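Alginate lyase (Bacteroides ovatus, PDB 3NNB) probably cleaves the acidic polysaccharide alginate by an elimination reaction. Local coordinates at residues A[146-151]-A[157-162]; A[314-319]-A[328-333]; A[5-10]-A[292-297]. All blocks are in the same frame, centred on the assembly; numbering follows the deposited sequence.

Interaction 1. Residues A[146-151]-A[157-162]; sequences LTYGQT and KGMGRG
The carbonyls of T147 and G149 receive the backbone N-H groups of G160 and R161. R161 N donates to G149 O at 2.9 Å with an N-H...O angle of 155°. G160 N also reaches T147 O at 2.9 Å, but this bond is bent and weak. Between these links the chains come very close, with Y148 CA 3.8 Å from G160 CA; a CB on G160 would run into T147 O and G149 N, so the approach depends on glycine. The type I turn from L146 to G149 overlaps the start of the short, broken strand 148-151, which pairs in parallel with strand 64-66, Y148 bonding S65.

R161 adds a side-chain grip. Its CG lies between the backbone N and the carbonyl carbon (chi1 60°), and from there the chain runs extended across Q150. NE gives a weak bond to Q150 O at 3.1 Å, and NH2 a weak one to Q150 OE1 at 2.9 Å, with the amide and guanidinium planes 55° apart. Q150 NE2 turns to D167, which fixes the amide. One water donates to L146 O and R161 O, another to Q150 O and M159 O.

Round Y148 the contacts are van der Waals and sulfur-aromatic. G158 O lies at the ring edge, 3.5 Å from CD1, and T147 CG2 over one face. In the conformer given, selenomethionine M159 touches T147 CG2 with SE at 3.4 Å and makes an oblique Met-aromatic contact with Y148.

With R161 replaced by an alanine, the Q150 amide oxygen is likely to lose its guanidinium partner, and Q150 O one of its donors. NH2 also binds a citrate, probably from the crystallisation liquor, consistent with an arginine that can still meet an anion while its NE and NH2 are held weakly by Q150.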
ATOM      1  N   LEU A 146      -8.613   5.419 -12.738  1.00  8.78           N
ATOM      2  CA  LEU A 146      -9.436   4.456 -12.021  1.00  7.44           C
ATOM      3  C   LEU A 146     -10.903   4.943 -11.992  1.00  7.16           C
ATOM      4  O   LEU A 146     -11.604   4.811 -10.999  1.00  7.83           O
ATOM      5  CB  LEU A 146      -8.869   4.212 -10.602  1.00  9.57           C
ATOM      6  CG  LEU A 146      -7.645   3.269 -10.581  1.00 12.94           C
ATOM      7  CD1 LEU A 146      -6.395   4.115 -10.761  1.00 16.62           C
ATOM      8  CD2 LEU A 146      -7.561   2.496  -9.294  1.00 19.44           C
ATOM      9  N   THR A 147     -11.410   5.419 -13.140  1.00  6.79           N
ATOM     10  CA  THR A 147     -12.809   5.788 -13.254  1.00  6.75           C
ATOM     11  C   THR A 147     -13.745   4.639 -12.897  1.00  7.45           C
ATOM     12  O   THR A 147     -14.840   4.880 -12.347  1.00  8.62           O
ATOM     13  CB  THR A 147     -13.100   6.362 -14.665  1.00 11.08           C
ATOM     14  OG1 THR A 147     -12.248   7.489 -14.842  1.00  9.92           O
ATOM     15  CG2 THR A 147     -14.598   6.786 -14.800  1.00  9.57           C
ATOM     16  N   TYR A 148     -13.311   3.397 -13.157  1.00  8.09           N
ATOM     17  CA  TYR A 148     -14.149   2.225 -12.898  1.00  7.23           C
ATOM     18  C   TYR A 148     -13.610   1.354 -11.761  1.00  7.12           C
ATOM     19  O   TYR A 148     -13.868   0.173 -11.717  1.00  7.94           O
ATOM     20  CB  TYR A 148     -14.408   1.454 -14.189  1.00  7.93           C
ATOM     21  CG  TYR A 148     -15.174   2.328 -15.184  1.00  7.21           C
ATOM     22  CD1 TYR A 148     -16.561   2.460 -15.078  1.00  8.84           C
ATOM     23  CD2 TYR A 148     -14.518   3.068 -16.157  1.00 10.01           C
ATOM     24  CE1 TYR A 148     -17.269   3.304 -15.942  1.00 11.02           C
ATOM     25  CE2 TYR A 148     -15.211   3.909 -16.996  1.00  8.74           C
ATOM     26  CZ  TYR A 148     -16.599   4.006 -16.910  1.00  8.83           C
ATOM     27  OH  TYR A 148     -17.308   4.874 -17.764  1.00  9.80           O
ATOM     28  N   GLY A 149     -12.830   1.977 -10.864  1.00  7.51           N
ATOM     29  CA  GLY A 149     -12.375   1.311  -9.641  1.00  6.83           C
ATOM     30  C   GLY A 149     -13.535   1.155  -8.671  1.00  6.35           C
ATOM     31  O   GLY A 149     -14.243   2.119  -8.378  1.00  7.65           O
ATOM     32  N   GLN A 150     -13.678  -0.048  -8.136  1.00  8.15           N
ATOM     33  CA  GLN A 150     -14.746  -0.384  -7.175  1.00  8.23           C
ATOM     34  C   GLN A 150     -16.154   0.046  -7.560  1.00  7.83           C
ATOM     35  O   GLN A 150     -16.891   0.706  -6.802  1.00  9.49           O
ATOM     36  CB  GLN A 150     -14.383   0.040  -5.753  1.00  8.22           C
ATOM     37  CG  GLN A 150     -13.204  -0.711  -5.222  1.00  9.20           C
ATOM     38  CD  GLN A 150     -13.000  -0.530  -3.742  1.00  8.93           C
ATOM     39  OE1 GLN A 150     -13.965  -0.282  -2.985  1.00  9.03           O
ATOM     40  NE2 GLN A 150     -11.741  -0.660  -3.301  1.00  8.56           N
ATOM     41  N   THR A 151     -16.501  -0.340  -8.782  1.00  8.56           N
ATOM     42  CA  THR A 151     -17.909  -0.475  -9.201  1.00  6.96           C
ATOM     43  C   THR A 151     -18.647  -1.403  -8.268  1.00 10.28           C
ATOM     44  O   THR A 151     -18.047  -2.279  -7.621  1.00 12.10           O
ATOM     45  CB  THR A 151     -18.020  -1.073 -10.636  1.00  7.07           C
ATOM     46  OG1 THR A 151     -17.607  -2.452 -10.653  1.00  8.03           O
ATOM     47  CG2 THR A 151     -17.249  -0.233 -11.681  1.00  8.93           C
ATOM     48  N   LYS A 157     -24.755   3.794 -10.959  1.00 11.25           N
ATOM     49  CA  LYS A 157     -24.969   3.798 -12.401  1.00 12.80           C
ATOM     50  C   LYS A 157     -23.777   3.256 -13.182  1.00 13.26           C
ATOM     51  O   LYS A 157     -23.400   3.793 -14.225  1.00  9.82           O
ATOM     52  CB  LYS A 157     -25.321   5.218 -12.867  1.00 15.18           C
ATOM     53  CG  LYS A 157     -26.540   5.822 -12.147  1.00 24.89           C
ATOM     54  CD  LYS A 157     -26.790   7.284 -12.556  1.00 30.03           C
ATOM     55  CE  LYS A 157     -27.965   7.897 -11.767  1.00 40.13           C
ATOM     56  NZ  LYS A 157     -28.205   9.343 -12.118  1.00 49.58           N
ATOM     57  N   GLY A 158     -23.201   2.160 -12.685  1.00 10.05           N
ATOM     58  CA  GLY A 158     -22.127   1.482 -13.390  1.00 11.12           C
ATOM     59  C   GLY A 158     -20.750   2.136 -13.319  1.00 11.38           C
ATOM     60  O   GLY A 158     -19.798   1.619 -13.893  1.00 12.57           O
HETATM   61  N   MSE A 159     -20.659   3.247 -12.610  1.00  8.16           N
HETATM   62  CA  MSE A 159     -19.443   4.010 -12.440  0.70 10.32           C
HETATM   63  C   MSE A 159     -18.607   3.441 -11.301  1.00 10.63           C
HETATM   64  O   MSE A 159     -19.136   2.792 -10.437  1.00 11.84           O
HETATM   65  CB  MSE A 159     -19.853   5.451 -12.165  0.70 11.92           C
HETATM   66  CG  MSE A 159     -18.766   6.480 -12.161  0.70 14.21           C
HETATM   67 SE   MSE A 159     -17.889   6.724 -13.805  0.52 12.11          SE
HETATM   68  CE  MSE A 159     -19.317   6.822 -15.081  0.70 16.20           C
ATOM     69  N   GLY A 160     -17.297   3.682 -11.324  1.00  9.18           N
ATOM     70  CA  GLY A 160     -16.491   3.449 -10.157  1.00  9.15           C
ATOM     71  C   GLY A 160     -16.695   4.550  -9.140  1.00 10.55           C
ATOM     72  O   GLY A 160     -17.585   5.422  -9.256  1.00 10.62           O
ATOM     73  N   ARG A 161     -15.846   4.554  -8.109  1.00  8.52           N
ATOM     74  CA  ARG A 161     -15.994   5.504  -7.037  1.00  7.11           C
ATOM     75  C   ARG A 161     -14.628   5.802  -6.417  1.00  7.65           C
ATOM     76  O   ARG A 161     -13.668   5.100  -6.671  1.00  8.17           O
ATOM     77  CB  ARG A 161     -16.993   5.013  -5.990  1.00 10.45           C
ATOM     78  CG  ARG A 161     -16.591   3.748  -5.369  1.00 11.30           C
ATOM     79  CD  ARG A 161     -17.605   3.182  -4.395  1.00  9.77           C
ATOM     80  NE  ARG A 161     -17.086   1.917  -3.918  1.00 10.70           N
ATOM     81  CZ  ARG A 161     -17.266   1.423  -2.693  1.00  8.20           C
ATOM     82  NH1 ARG A 161     -18.043   2.060  -1.817  1.00 12.55           N
ATOM     83  NH2 ARG A 161     -16.693   0.279  -2.349  1.00 13.05           N
ATOM     84  N   GLY A 162     -14.546   6.858  -5.627  1.00  8.14           N
ATOM     85  CA  GLY A 162     -13.271   7.231  -5.057  1.00  7.91           C
ATOM     86  C   GLY A 162     -12.536   6.072  -4.377  1.00  7.95           C
ATOM     87  O   GLY A 162     -11.320   5.962  -4.525  1.00  6.74           O
TER
HETATM   88  O   HOH W   1     -11.322   4.627  -8.223  1.00 12.90           O
HETATM   89  O   HOH W   2     -19.060   2.376  -7.532  1.00 11.95           O

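Interaction 2. Residues A[314-319]-A[328-333]; sequences LKFLIP and WPYQQI
F316 projects from the C-terminal part of helix 310-317 and brings CZ, the far end of its ring, against W328 and Y330 together. With CG anti to the backbone N (chi1 162°), the ring leaves the helix pointed at the loop. It meets Y330 coming from the opposite direction: Y330 CE2 lies at the edge of the phenylalanine ring, 3.7 Å from F316 CZ. The two planes are inclined at 63° with centroids 6.0 Å apart, an oblique pairing. The side chains of F316 and W328 run at about a right angle to each other, F316 CZ standing 3.9 Å from W328 CZ3 on the six-membered part of the indole.

The two loop aromatics also set each other. Y330 CD2 sits 3.5 Å above one face of W328, offset toward its rim. On the five-membered ring, NE1 gives a long, weak but nearly straight bond to Q331 O at 3.3 Å. Y320 meets W328 edge-to-face, and L275 of helix 274-293 touches it too, so the tryptophan is buried where the connection between helices 310-317 and 336-351 folds back.

No hydrogen bond joins the two segments. Their adhesion is therefore apolar and aromatic, depending on how the rings fit, while the indole N-H is engaged within its own loop.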
ATOM      1  N   LEU A 314      -0.559   5.685  18.380  1.00  7.91           N
ATOM      2  CA  LEU A 314       0.202   4.525  18.804  1.00  8.15           C
ATOM      3  C   LEU A 314      -0.052   4.156  20.249  1.00  9.05           C
ATOM      4  O   LEU A 314      -0.200   2.962  20.574  1.00 10.16           O
ATOM      5  CB  LEU A 314       1.708   4.790  18.605  1.00  7.73           C
ATOM      6  CG  LEU A 314       2.189   4.828  17.153  1.00  9.13           C
ATOM      7  CD1 LEU A 314       3.584   5.489  17.105  1.00  8.93           C
ATOM      8  CD2 LEU A 314       2.280   3.421  16.502  1.00 12.50           C
ATOM      9  N   LYS A 315      -0.094   5.158  21.127  1.00  9.68           N
ATOM     10  CA  LYS A 315      -0.320   4.920  22.541  0.50  9.94           C
ATOM     11  C   LYS A 315      -1.717   4.334  22.829  1.00  9.70           C
ATOM     12  O   LYS A 315      -1.882   3.579  23.790  1.00  9.72           O
ATOM     13  CB  LYS A 315      -0.095   6.211  23.346  0.50 11.42           C
ATOM     14  CG  LYS A 315       1.354   6.627  23.588  0.50 14.31           C
ATOM     15  CD  LYS A 315       1.367   7.927  24.380  0.50 15.94           C
ATOM     16  CE  LYS A 315       2.753   8.527  24.582  0.50 23.32           C
ATOM     17  NZ  LYS A 315       2.655   9.975  25.013  0.50 26.94           N
ATOM     18  N   PHE A 316      -2.717   4.657  22.002  1.00  9.57           N
ATOM     19  CA  PHE A 316      -4.050   4.006  22.107  1.00  8.55           C
ATOM     20  C   PHE A 316      -3.887   2.501  21.816  1.00 10.40           C
ATOM     21  O   PHE A 316      -4.505   1.642  22.463  1.00  9.73           O
ATOM     22  CB  PHE A 316      -5.060   4.641  21.121  1.00  9.91           C
ATOM     23  CG  PHE A 316      -6.255   3.760  20.876  1.00  8.92           C
ATOM     24  CD1 PHE A 316      -7.280   3.703  21.792  1.00 11.58           C
ATOM     25  CD2 PHE A 316      -6.279   2.919  19.754  1.00  8.53           C
ATOM     26  CE1 PHE A 316      -8.349   2.891  21.573  1.00 10.55           C
ATOM     27  CE2 PHE A 316      -7.357   2.077  19.532  1.00 12.45           C
ATOM     28  CZ  PHE A 316      -8.381   2.036  20.455  1.00 11.26           C
ATOM     29  N   LEU A 317      -3.101   2.179  20.786  1.00  8.48           N
ATOM     30  CA  LEU A 317      -2.996   0.796  20.329  1.00  9.04           C
ATOM     31  C   LEU A 317      -2.208  -0.116  21.245  1.00  8.81           C
ATOM     32  O   LEU A 317      -2.555  -1.282  21.431  1.00  9.88           O
ATOM     33  CB  LEU A 317      -2.370   0.752  18.933  1.00  9.87           C
ATOM     34  CG  LEU A 317      -2.082  -0.633  18.326  1.00  9.73           C
ATOM     35  CD1 LEU A 317      -3.406  -1.419  18.079  1.00 12.97           C
ATOM     36  CD2 LEU A 317      -1.295  -0.459  17.020  1.00 11.69           C
ATOM     37  N   ILE A 318      -1.102   0.399  21.773  1.00  8.46           N
ATOM     38  CA  ILE A 318      -0.105  -0.430  22.460  1.00  7.58           C
ATOM     39  C   ILE A 318      -0.672  -1.349  23.556  1.00  9.10           C
ATOM     40  O   ILE A 318      -0.318  -2.516  23.600  1.00 10.73           O
ATOM     41  CB  ILE A 318       1.068   0.445  22.993  1.00 10.39           C
ATOM     42  CG1 ILE A 318       1.960   0.803  21.814  1.00 12.04           C
ATOM     43  CG2 ILE A 318       1.867  -0.305  24.126  1.00 10.20           C
ATOM     44  CD1 ILE A 318       2.907   1.981  22.014  1.00 11.85           C
ATOM     45  N   PRO A 319      -1.554  -0.844  24.436  1.00  9.04           N
ATOM     46  CA  PRO A 319      -2.012  -1.734  25.527  1.00 10.56           C
ATOM     47  C   PRO A 319      -2.710  -2.996  25.083  1.00 10.30           C
ATOM     48  O   PRO A 319      -2.802  -3.972  25.848  1.00 10.85           O
ATOM     49  CB  PRO A 319      -2.948  -0.841  26.339  1.00 11.66           C
ATOM     50  CG  PRO A 319      -2.461   0.564  26.043  1.00  8.78           C
ATOM     51  CD  PRO A 319      -2.029   0.538  24.614  1.00  9.69           C
ATOM     52  N   TRP A 328     -10.374  -6.139  23.993  1.00  8.83           N
ATOM     53  CA  TRP A 328     -10.521  -5.150  22.921  1.00  8.46           C
ATOM     54  C   TRP A 328     -12.005  -4.797  22.758  1.00  8.95           C
ATOM     55  O   TRP A 328     -12.808  -5.618  22.322  1.00  8.78           O
ATOM     56  CB  TRP A 328      -9.976  -5.773  21.615  1.00  8.28           C
ATOM     57  CG  TRP A 328     -10.207  -5.024  20.366  1.00  7.77           C
ATOM     58  CD1 TRP A 328     -10.969  -5.440  19.322  1.00  7.78           C
ATOM     59  CD2 TRP A 328      -9.570  -3.815  19.946  1.00  9.75           C
ATOM     60  NE1 TRP A 328     -10.909  -4.530  18.290  1.00  9.00           N
ATOM     61  CE2 TRP A 328     -10.052  -3.517  18.646  1.00  9.54           C
ATOM     62  CE3 TRP A 328      -8.667  -2.939  20.540  1.00  6.41           C
ATOM     63  CZ2 TRP A 328      -9.665  -2.374  17.948  1.00 11.75           C
ATOM     64  CZ3 TRP A 328      -8.293  -1.800  19.838  1.00  8.97           C
ATOM     65  CH2 TRP A 328      -8.785  -1.539  18.548  1.00  9.11           C
ATOM     66  N   PRO A 329     -12.387  -3.558  23.128  1.00  8.16           N
ATOM     67  CA  PRO A 329     -13.789  -3.195  23.198  1.00  7.74           C
ATOM     68  C   PRO A 329     -14.398  -2.668  21.878  1.00  8.77           C
ATOM     69  O   PRO A 329     -15.274  -1.819  21.897  1.00 14.53           O
ATOM     70  CB  PRO A 329     -13.790  -2.128  24.291  1.00 10.57           C
ATOM     71  CG  PRO A 329     -12.443  -1.409  24.076  1.00  9.51           C
ATOM     72  CD  PRO A 329     -11.503  -2.476  23.640  1.00  8.22           C
ATOM     73  N   TYR A 330     -13.910  -3.190  20.759  1.00  9.13           N
ATOM     74  CA  TYR A 330     -14.383  -2.857  19.430  1.00  8.38           C
ATOM     75  C   TYR A 330     -14.486  -4.198  18.691  1.00  9.07           C
ATOM     76  O   TYR A 330     -14.069  -5.238  19.198  1.00  8.51           O
ATOM     77  CB  TYR A 330     -13.373  -1.942  18.711  1.00  8.26           C
ATOM     78  CG  TYR A 330     -13.006  -0.720  19.551  1.00  7.42           C
ATOM     79  CD1 TYR A 330     -13.862   0.376  19.618  1.00  7.39           C
ATOM     80  CD2 TYR A 330     -11.865  -0.688  20.335  1.00  6.26           C
ATOM     81  CE1 TYR A 330     -13.557   1.479  20.393  1.00 10.74           C
ATOM     82  CE2 TYR A 330     -11.584   0.382  21.140  1.00  9.57           C
ATOM     83  CZ  TYR A 330     -12.440   1.465  21.158  1.00  9.42           C
ATOM     84  OH  TYR A 330     -12.168   2.561  21.976  1.00 12.76           O
ATOM     85  N   GLN A 331     -14.985  -4.168  17.468  1.00  8.15           N
ATOM     86  CA  GLN A 331     -15.078  -5.375  16.695  1.00  8.36           C
ATOM     87  C   GLN A 331     -13.730  -5.754  16.053  1.00  5.93           C
ATOM     88  O   GLN A 331     -12.916  -4.892  15.697  1.00  8.14           O
ATOM     89  CB  GLN A 331     -16.140  -5.219  15.611  1.00  8.77           C
ATOM     90  CG  GLN A 331     -17.544  -4.918  16.112  1.00 12.25           C
ATOM     91  CD  GLN A 331     -18.519  -4.667  14.946  1.00 16.57           C
ATOM     92  OE1 GLN A 331     -19.109  -5.599  14.455  1.00 26.05           O
ATOM     93  NE2 GLN A 331     -18.566  -3.427  14.448  1.00 23.23           N
ATOM     94  N   GLN A 332     -13.526  -7.053  15.821  1.00  7.24           N
ATOM     95  CA  GLN A 332     -12.469  -7.545  14.968  1.00  6.96           C
ATOM     96  C   GLN A 332     -12.875  -8.952  14.565  1.00  9.67           C
ATOM     97  O   GLN A 332     -12.537  -9.951  15.225  1.00 10.36           O
ATOM     98  CB  GLN A 332     -11.076  -7.538  15.598  1.00  7.88           C
ATOM     99  CG  GLN A 332      -9.980  -7.998  14.684  1.00  8.01           C
ATOM    100  CD  GLN A 332      -9.722  -7.116  13.456  1.00  8.61           C
ATOM    101  OE1 GLN A 332      -9.960  -5.888  13.474  1.00  7.25           O
ATOM    102  NE2 GLN A 332      -9.291  -7.763  12.341  1.00  8.61           N
ATOM    103  N   ILE A 333     -13.623  -9.014  13.482  1.00  7.23           N
ATOM    104  CA  ILE A 333     -14.357 -10.234  13.141  1.00  8.27           C
ATOM    105  C   ILE A 333     -13.519 -11.388  12.574  1.00  9.05           C
ATOM    106  O   ILE A 333     -14.019 -12.515  12.473  1.00  8.82           O
ATOM    107  CB  ILE A 333     -15.554  -9.943  12.207  1.00  6.95           C
ATOM    108  CG1 ILE A 333     -15.062  -9.346  10.866  1.00  7.90           C
ATOM    109  CG2 ILE A 333     -16.609  -9.046  12.928  1.00  6.36           C
ATOM    110  CD1 ILE A 333     -16.133  -9.251   9.759  1.00  8.34           C
TER

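Interaction 3. Residues A[5-10]-A[292-297]; sequences NTRIYA and ASTLGQ
R7 reaches T294 through a single direct hydrogen bond, NH1 to OG1 at 2.9 Å. The bond is fairly straight, with an N-H...O angle of 160°, and OG1 lies in the guanidinium plane. The arginine gets there by a bend at chi2 (-63°), which swings its end toward the helix terminus. T294 OG1 is bonded on its own side to I291 O as well, so the hydroxyl accepts from the arginine while donating to the helix backbone. A water that accepts from NH1 and gives a long, weak bond to T294 O adds a second path between the same two residues.

The receiving segment is the C-terminal end of helix 274-293, finished by a Schellman motif. Q297 N bonds A292 O and G296 N bonds S293 O, with G296 in the C-prime position at positive phi. L295 N also reaches A292 O, arriving from the face of that carbonyl opposite to Q297 N. Q297 NE2 closes back on L295 O at 3.2 Å. Carbonyls gathered at such a helix end would probably suit a nearby positive charge.

Van der Waals touches flank the bond. L295 CD2 approaches R7 NH1 to 3.6 Å, and T294 CG2 lies 3.7 Å from T6 O. Within the N-terminal segment, N5 OD1 sits 3.6 Å above the centre of the R7 guanidinium. T6 OG1 donates to Y9 O at 2.8 Å, from above the carbonyl plane. D176 of helix 171-180 accepts the backbone N-H groups of R7, I8 and Y9, fixing the course of this strip just ahead of helix 11-19.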
ATOM      1  N   ASN A   5      17.429   5.910  -4.070  1.00 15.46           N
ATOM      2  CA  ASN A   5      16.445   6.950  -3.789  1.00 16.09           C
ATOM      3  C   ASN A   5      15.030   6.405  -3.483  1.00 14.17           C
ATOM      4  O   ASN A   5      14.061   6.681  -4.175  1.00 13.22           O
ATOM      5  CB  ASN A   5      16.429   7.920  -4.934  1.00 18.22           C
ATOM      6  CG  ASN A   5      15.701   9.192  -4.594  1.00 26.42           C
ATOM      7  OD1 ASN A   5      15.606   9.592  -3.416  1.00 26.28           O
ATOM      8  ND2 ASN A   5      15.170   9.839  -5.622  1.00 32.21           N
ATOM      9  N   THR A   6      14.921   5.601  -2.429  1.00 13.83           N
ATOM     10  CA  THR A   6      13.630   5.055  -2.012  1.00 10.85           C
ATOM     11  C   THR A   6      12.900   6.014  -1.067  1.00 11.98           C
ATOM     12  O   THR A   6      13.523   6.748  -0.268  1.00 10.66           O
ATOM     13  CB  THR A   6      13.789   3.664  -1.396  1.00 13.59           C
ATOM     14  OG1 THR A   6      14.641   3.695  -0.248  1.00 10.44           O
ATOM     15  CG2 THR A   6      14.421   2.678  -2.427  1.00 11.81           C
ATOM     16  N   ARG A   7      11.572   5.962  -1.120  1.00 10.43           N
ATOM     17  CA  ARG A   7      10.729   6.873  -0.351  1.00 10.66           C
ATOM     18  C   ARG A   7       9.959   6.197   0.763  1.00 11.08           C
ATOM     19  O   ARG A   7       9.842   6.736   1.873  1.00 11.82           O
ATOM     20  CB  ARG A   7       9.771   7.618  -1.297  1.00  9.85           C
ATOM     21  CG  ARG A   7      10.438   8.334  -2.450  1.00 10.29           C
ATOM     22  CD  ARG A   7      11.361   9.442  -1.972  1.00 12.41           C
ATOM     23  NE  ARG A   7      11.830  10.209  -3.130  1.00 15.27           N
ATOM     24  CZ  ARG A   7      12.406  11.405  -3.106  1.00 16.94           C
ATOM     25  NH1 ARG A   7      12.594  12.065  -1.977  1.00 13.47           N
ATOM     26  NH2 ARG A   7      12.798  11.949  -4.266  1.00 17.80           N
ATOM     27  N   ILE A   8       9.407   5.023   0.476  1.00 10.07           N
ATOM     28  CA  ILE A   8       8.702   4.205   1.459  1.00 10.37           C
ATOM     29  C   ILE A   8       9.703   3.389   2.268  1.00 12.49           C
ATOM     30  O   ILE A   8       9.652   3.355   3.504  1.00 13.02           O
ATOM     31  CB  ILE A   8       7.690   3.246   0.761  1.00 13.32           C
ATOM     32  CG1 ILE A   8       6.544   4.060   0.123  1.00 17.72           C
ATOM     33  CG2 ILE A   8       7.187   2.218   1.744  1.00 14.84           C
ATOM     34  CD1 ILE A   8       5.467   4.460   1.064  1.00 17.39           C
ATOM     35  N   TYR A   9      10.632   2.740   1.578  1.00 11.10           N
ATOM     36  CA  TYR A   9      11.706   1.985   2.247  1.00 11.11           C
ATOM     37  C   TYR A   9      12.759   2.990   2.731  1.00  9.55           C
ATOM     38  O   TYR A   9      13.028   3.953   2.047  1.00 12.55           O
ATOM     39  CB  TYR A   9      12.404   1.003   1.288  1.00 10.98           C
ATOM     40  CG  TYR A   9      11.545  -0.088   0.656  1.00 10.61           C
ATOM     41  CD1 TYR A   9      10.445  -0.601   1.299  1.00 12.17           C
ATOM     42  CD2 TYR A   9      11.884  -0.613  -0.595  1.00 15.47           C
ATOM     43  CE1 TYR A   9       9.662  -1.624   0.690  1.00 15.52           C
ATOM     44  CE2 TYR A   9      11.123  -1.622  -1.194  1.00 11.29           C
ATOM     45  CZ  TYR A   9      10.053  -2.132  -0.548  1.00 14.88           C
ATOM     46  OH  TYR A   9       9.298  -3.148  -1.153  1.00 19.91           O
ATOM     47  N   ALA A  10      13.320   2.753   3.911  1.00 11.08           N
ATOM     48  CA  ALA A  10      14.419   3.553   4.473  1.00 12.75           C
ATOM     49  C   ALA A  10      15.695   3.164   3.733  1.00 11.09           C
ATOM     50  O   ALA A  10      16.192   2.033   3.912  1.00 11.73           O
ATOM     51  CB  ALA A  10      14.551   3.301   5.978  1.00 14.23           C
ATOM     52  N   ALA A 292       8.134  11.690   3.846  1.00  8.37           N
ATOM     53  CA  ALA A 292       8.400  13.047   4.310  1.00  8.12           C
ATOM     54  C   ALA A 292       9.821  13.211   4.830  1.00  8.47           C
ATOM     55  O   ALA A 292      10.458  14.260   4.620  1.00 10.01           O
ATOM     56  CB  ALA A 292       7.361  13.419   5.369  1.00  7.89           C
ATOM     57  N   SER A 293      10.342  12.206   5.502  1.00  8.74           N
ATOM     58  CA  SER A 293      11.690  12.301   6.091  1.00  9.92           C
ATOM     59  C   SER A 293      12.732  12.495   4.999  1.00  8.81           C
ATOM     60  O   SER A 293      13.800  13.105   5.199  1.00 10.89           O
ATOM     61  CB  SER A 293      12.038  11.046   6.906  1.00 13.26           C
ATOM     62  OG  SER A 293      12.245   9.924   6.066  1.00 17.72           O
ATOM     63  N   THR A 294      12.469  11.923   3.835  1.00  9.70           N
ATOM     64  CA  THR A 294      13.442  12.044   2.728  1.00  7.95           C
ATOM     65  C   THR A 294      13.527  13.488   2.199  1.00 11.39           C
ATOM     66  O   THR A 294      14.512  13.840   1.531  1.00 12.84           O
ATOM     67  CB  THR A 294      13.152  11.066   1.576  1.00  7.89           C
ATOM     68  OG1 THR A 294      12.015  11.468   0.806  1.00  9.63           O
ATOM     69  CG2 THR A 294      13.032   9.618   2.078  1.00  7.76           C
ATOM     70  N   LEU A 295      12.506  14.298   2.466  1.00 10.03           N
ATOM     71  CA  LEU A 295      12.466  15.677   2.102  1.00  9.63           C
ATOM     72  C   LEU A 295      12.699  16.574   3.344  1.00  9.71           C
ATOM     73  O   LEU A 295      12.477  17.755   3.260  1.00 10.57           O
ATOM     74  CB  LEU A 295      11.115  16.020   1.466  1.00  9.77           C
ATOM     75  CG  LEU A 295      10.693  15.271   0.205  1.00 16.49           C
ATOM     76  CD1 LEU A 295       9.347  15.790  -0.279  1.00 20.53           C
ATOM     77  CD2 LEU A 295      11.746  15.395  -0.860  1.00 15.44           C
ATOM     78  N   GLY A 296      13.096  15.996   4.467  1.00  8.58           N
ATOM     79  CA  GLY A 296      13.349  16.757   5.686  1.00  9.90           C
ATOM     80  C   GLY A 296      12.138  17.347   6.372  1.00 10.82           C
ATOM     81  O   GLY A 296      12.250  18.296   7.146  1.00  9.77           O
ATOM     82  N   GLN A 297      10.967  16.770   6.100  1.00 10.42           N
ATOM     83  CA  GLN A 297       9.711  17.188   6.686  1.00  9.84           C
ATOM     84  C   GLN A 297       9.300  16.246   7.828  1.00 10.53           C
ATOM     85  O   GLN A 297       9.214  15.022   7.661  1.00 11.20           O
ATOM     86  CB  GLN A 297       8.608  17.252   5.630  1.00  8.48           C
ATOM     87  CG  GLN A 297       8.981  18.069   4.384  1.00 11.91           C
ATOM     88  CD  GLN A 297       9.291  19.503   4.733  1.00 17.61           C
ATOM     89  OE1 GLN A 297       8.447  20.190   5.297  1.00 16.93           O
ATOM     90  NE2 GLN A 297      10.532  19.949   4.457  1.00 13.17           N
TER
HETATM   91  O   HOH W   3      14.889  14.010  -1.798  1.00 34.98           O

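How the interactions relate
Starting from the N terminus, segment 5-10 opens interaction 3, which closes only at 292-297 and so encloses most of the chain. Interaction 1 is nested inside that long loop: it shuts a short excursion between 146-151 and 157-162, ahead of helix 171-180. Interaction 2 follows in series, after interaction 3 has closed, and shuts the loop that links helices 310-317 and 336-351. None of the loops cross. Interactions 1 and 3 lie on opposite sides of the chain's centre, their own centres 32 Å apart; those of interactions 2 and 3 are 29 Å apart. Only interaction 3 joins sequence-distant parts, bringing the stretch ahead of helix 11-19 to the C-terminal end of helix 274-293.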